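Local atomic coordinates of protein 1d10 (Caenorhabditis elegans, PDB entry 1T9F), a protein that is of unknown function but carries three MIR repeats in an SDF2-like beta-trefoil, a fold often used for binding ligands such as sugars. Residues W126-F132 and S170-V174. Numbering follows the deposited sequence.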
ATOM      1  N   TRP A 126      15.560   3.525   0.761  1.00 33.59           N
ATOM      2  CA  TRP A 126      14.417   3.846  -0.076  1.00 28.16           C
ATOM      3  C   TRP A 126      14.527   5.252  -0.641  1.00 30.22           C
ATOM      4  O   TRP A 126      14.400   6.227   0.092  1.00 32.16           O
ATOM      5  CB  TRP A 126      13.144   3.712   0.758  1.00 35.04           C
ATOM      6  CG  TRP A 126      11.870   3.696  -0.019  1.00 32.61           C
ATOM      7  CD1 TRP A 126      11.725   3.788  -1.375  1.00 36.35           C
ATOM      8  CD2 TRP A 126      10.552   3.569   0.519  1.00 29.98           C
ATOM      9  NE1 TRP A 126      10.391   3.726  -1.712  1.00 36.35           N
ATOM     10  CE2 TRP A 126       9.648   3.592  -0.568  1.00 29.32           C
ATOM     11  CE3 TRP A 126      10.045   3.440   1.820  1.00 26.81           C
ATOM     12  CZ2 TRP A 126       8.265   3.490  -0.393  1.00 25.27           C
ATOM     13  CZ3 TRP A 126       8.667   3.340   1.992  1.00 18.38           C
ATOM     14  CH2 TRP A 126       7.794   3.365   0.889  1.00 25.18           C
ATOM     15  N   LEU A 127      14.764   5.347  -1.948  1.00 28.93           N
ATOM     16  CA  LEU A 127      14.888   6.636  -2.625  1.00 33.55           C
ATOM     17  C   LEU A 127      13.557   6.984  -3.288  1.00 37.58           C
ATOM     18  O   LEU A 127      12.900   6.128  -3.884  1.00 38.21           O
ATOM     19  CB  LEU A 127      15.990   6.575  -3.688  1.00 36.54           C
ATOM     20  CG  LEU A 127      17.384   6.099  -3.267  1.00 39.91           C
ATOM     21  CD1 LEU A 127      18.268   5.972  -4.501  1.00 37.99           C
ATOM     22  CD2 LEU A 127      17.994   7.069  -2.265  1.00 38.87           C
ATOM     23  N   GLU A 128      13.165   8.246  -3.184  1.00 35.71           N
ATOM     24  CA  GLU A 128      11.910   8.710  -3.754  1.00 33.26           C
ATOM     25  C   GLU A 128      11.877   8.614  -5.279  1.00 40.18           C
ATOM     26  O   GLU A 128      10.808   8.681  -5.887  1.00 31.21           O
ATOM     27  CB  GLU A 128      11.665  10.156  -3.322  1.00 43.38           C
ATOM     28  CG  GLU A 128      10.315  10.714  -3.727  1.00 54.33           C
ATOM     29  CD  GLU A 128      10.001  12.013  -3.016  1.00 57.84           C
ATOM     30  OE1 GLU A 128      10.138  12.043  -1.773  1.00 61.08           O
ATOM     31  OE2 GLU A 128       9.614  12.992  -3.690  1.00 59.41           O
ATOM     32  N   SER A 129      13.047   8.440  -5.885  1.00 38.98           N
ATOM     33  CA  SER A 129      13.165   8.370  -7.341  1.00 42.25           C
ATOM     34  C   SER A 129      13.202   6.958  -7.914  1.00 43.42           C
ATOM     35  O   SER A 129      13.370   6.779  -9.121  1.00 45.87           O
ATOM     36  CB  SER A 129      14.433   9.096  -7.780  1.00 46.08           C
ATOM     37  OG  SER A 129      15.575   8.401  -7.308  1.00 45.05           O
ATOM     38  N   GLU A 130      13.050   5.951  -7.070  1.00 37.15           N
ATOM     39  CA  GLU A 130      13.113   4.595  -7.575  1.00 35.84           C
ATOM     40  C   GLU A 130      11.783   3.871  -7.502  1.00 35.39           C
ATOM     41  O   GLU A 130      10.876   4.275  -6.771  1.00 30.63           O
ATOM     42  CB  GLU A 130      14.173   3.805  -6.810  1.00 39.34           C
ATOM     43  CG  GLU A 130      13.734   3.339  -5.437  1.00 54.82           C
ATOM     44  CD  GLU A 130      14.901   2.891  -4.582  1.00 63.46           C
ATOM     45  OE1 GLU A 130      15.552   3.764  -3.972  1.00 60.83           O
ATOM     46  OE2 GLU A 130      15.176   1.672  -4.529  1.00 64.54           O
ATOM     47  N   GLN A 131      11.665   2.807  -8.285  1.00 31.44           N
ATOM     48  CA  GLN A 131      10.455   2.018  -8.264  1.00 30.28           C
ATOM     49  C   GLN A 131      10.704   1.006  -7.165  1.00 32.33           C
ATOM     50  O   GLN A 131      11.851   0.771  -6.782  1.00 33.78           O
ATOM     51  CB  GLN A 131      10.225   1.313  -9.600  1.00 30.18           C
ATOM     52  CG  GLN A 131      10.130   2.256 -10.779  1.00 28.97           C
ATOM     53  CD  GLN A 131       9.235   1.733 -11.880  1.00 22.83           C
ATOM     54  OE1 GLN A 131       9.144   0.529 -12.105  1.00 30.20           O
ATOM     55  NE2 GLN A 131       8.571   2.643 -12.582  1.00 31.81           N
ATOM     56  N   PHE A 132       9.636   0.411  -6.653  1.00 20.93           N
ATOM     57  CA  PHE A 132       9.771  -0.554  -5.585  1.00 24.48           C
ATOM     58  C   PHE A 132       8.562  -1.463  -5.534  1.00 24.54           C
ATOM     59  O   PHE A 132       7.560  -1.223  -6.207  1.00 23.90           O
ATOM     60  CB  PHE A 132       9.900   0.175  -4.238  1.00 24.29           C
ATOM     61  CG  PHE A 132       8.684   1.002  -3.870  1.00 21.96           C
ATOM     62  CD1 PHE A 132       8.511   2.288  -4.381  1.00 31.49           C
ATOM     63  CD2 PHE A 132       7.697   0.481  -3.036  1.00 21.17           C
ATOM     64  CE1 PHE A 132       7.365   3.044  -4.068  1.00 23.83           C
ATOM     65  CE2 PHE A 132       6.553   1.225  -2.721  1.00 17.41           C
ATOM     66  CZ  PHE A 132       6.387   2.504  -3.236  1.00 16.57           C
ATOM     67  N   SER A 170       2.828  -5.120  -9.953  1.00 21.07           N
ATOM     68  CA  SER A 170       3.533  -5.081  -8.666  1.00 19.43           C
ATOM     69  C   SER A 170       4.506  -3.918  -8.458  1.00 16.53           C
ATOM     70  O   SER A 170       4.944  -3.669  -7.335  1.00 21.03           O
ATOM     71  CB  SER A 170       4.295  -6.393  -8.454  1.00 20.55           C
ATOM     72  OG  SER A 170       3.435  -7.514  -8.592  1.00 27.07           O
ATOM     73  N   ALA A 171       4.850  -3.206  -9.522  1.00 19.01           N
ATOM     74  CA  ALA A 171       5.789  -2.098  -9.397  1.00 17.20           C
ATOM     75  C   ALA A 171       5.114  -0.787  -8.992  1.00 19.32           C
ATOM     76  O   ALA A 171       4.146  -0.360  -9.613  1.00 13.82           O
ATOM     77  CB  ALA A 171       6.543  -1.911 -10.698  1.00 23.09           C
ATOM     78  N   TRP A 172       5.635  -0.156  -7.943  1.00 12.34           N
ATOM     79  CA  TRP A 172       5.094   1.112  -7.467  1.00 20.80           C
ATOM     80  C   TRP A 172       6.167   2.190  -7.444  1.00 18.94           C
ATOM     81  O   TRP A 172       7.368   1.899  -7.446  1.00 21.60           O
ATOM     82  CB  TRP A 172       4.511   0.965  -6.051  1.00 15.87           C
ATOM     83  CG  TRP A 172       3.401  -0.046  -5.961  1.00 13.53           C
ATOM     84  CD1 TRP A 172       3.531  -1.392  -5.768  1.00 13.97           C
ATOM     85  CD2 TRP A 172       1.998   0.208  -6.101  1.00 16.68           C
ATOM     86  NE1 TRP A 172       2.292  -1.997  -5.778  1.00 20.55           N
ATOM     87  CE2 TRP A 172       1.333  -1.034  -5.984  1.00 14.07           C
ATOM     88  CE3 TRP A 172       1.237   1.369  -6.317  1.00 16.49           C
ATOM     89  CZ2 TRP A 172      -0.057  -1.152  -6.079  1.00 15.95           C
ATOM     90  CZ3 TRP A 172      -0.151   1.249  -6.411  1.00 16.16           C
ATOM     91  CH2 TRP A 172      -0.781  -0.005  -6.293  1.00 17.16           C
ATOM     92  N   LYS A 173       5.708   3.432  -7.392  1.00 18.47           N
ATOM     93  CA  LYS A 173       6.567   4.605  -7.361  1.00 19.32           C
ATOM     94  C   LYS A 173       5.965   5.592  -6.363  1.00 26.60           C
ATOM     95  O   LYS A 173       4.746   5.756  -6.305  1.00 28.55           O
ATOM     96  CB  LYS A 173       6.621   5.230  -8.755  1.00 18.31           C
ATOM     97  CG  LYS A 173       7.286   6.575  -8.818  1.00 33.17           C
ATOM     98  CD  LYS A 173       7.079   7.218 -10.191  1.00 47.63           C
ATOM     99  CE  LYS A 173       5.592   7.395 -10.488  1.00 47.45           C
ATOM    100  NZ  LYS A 173       5.328   8.103 -11.768  1.00 51.73           N
ATOM    101  N   VAL A 174       6.818   6.249  -5.584  1.00 23.62           N
ATOM    102  CA  VAL A 174       6.365   7.208  -4.586  1.00 31.91           C
ATOM    103  C   VAL A 174       6.344   8.624  -5.146  1.00 37.20           C
ATOM    104  O   VAL A 174       7.081   8.945  -6.073  1.00 41.85           O
ATOM    105  CB  VAL A 174       7.279   7.169  -3.333  1.00 34.25           C
ATOM    106  CG1 VAL A 174       7.099   8.420  -2.505  1.00 44.66           C
ATOM    107  CG2 VAL A 174       6.947   5.951  -2.492  1.00 40.07           C
TER
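Start at F132 and W172, where the two segments run antiparallel and pair through both of their peptide groups: F132 N donates to W172 O and W172 N to F132 O, each at 2.8 Å. This hydrogen-bonded pair satisfies all four backbone groups at once. W172 O also receives a CA-H...O contact from Q131 CA at 3.2 Å. Ahead of F132, 127-130 forms a type I beta turn, closed by E130 N to L127 O at 3.2 Å. L127 N donates a hydrogen bond to E130 OE1 (2.7 Å), although the position of that carboxylate oxygen is less certain; E130 OE2 bonds weakly to N122 N. On the other edge of 172-174, K173 bonds through its backbone to I16 of strand 12-17, and A171 to A18 just beyond it.

On the face carrying F132 and W172, W172 CB sits over the F132 ring, 4.0 Å from its centroid, a CH-pi contact, while the indole NE1 is satisfied by L143 O. V174 CG2 packs against both F132 CE1 (3.3 Å) and W126 CZ2 (3.5 Å), whose rings also meet each other, an apolar cluster on the buried side. S170 OG, beyond the pairing, bonds to S144 and T167.

Strand 131-136 thus meets the last strand, 172-175, which in turn meets the first, 12-17: the seam that closes the six-stranded antiparallel barrel of the MIR beta-trefoil.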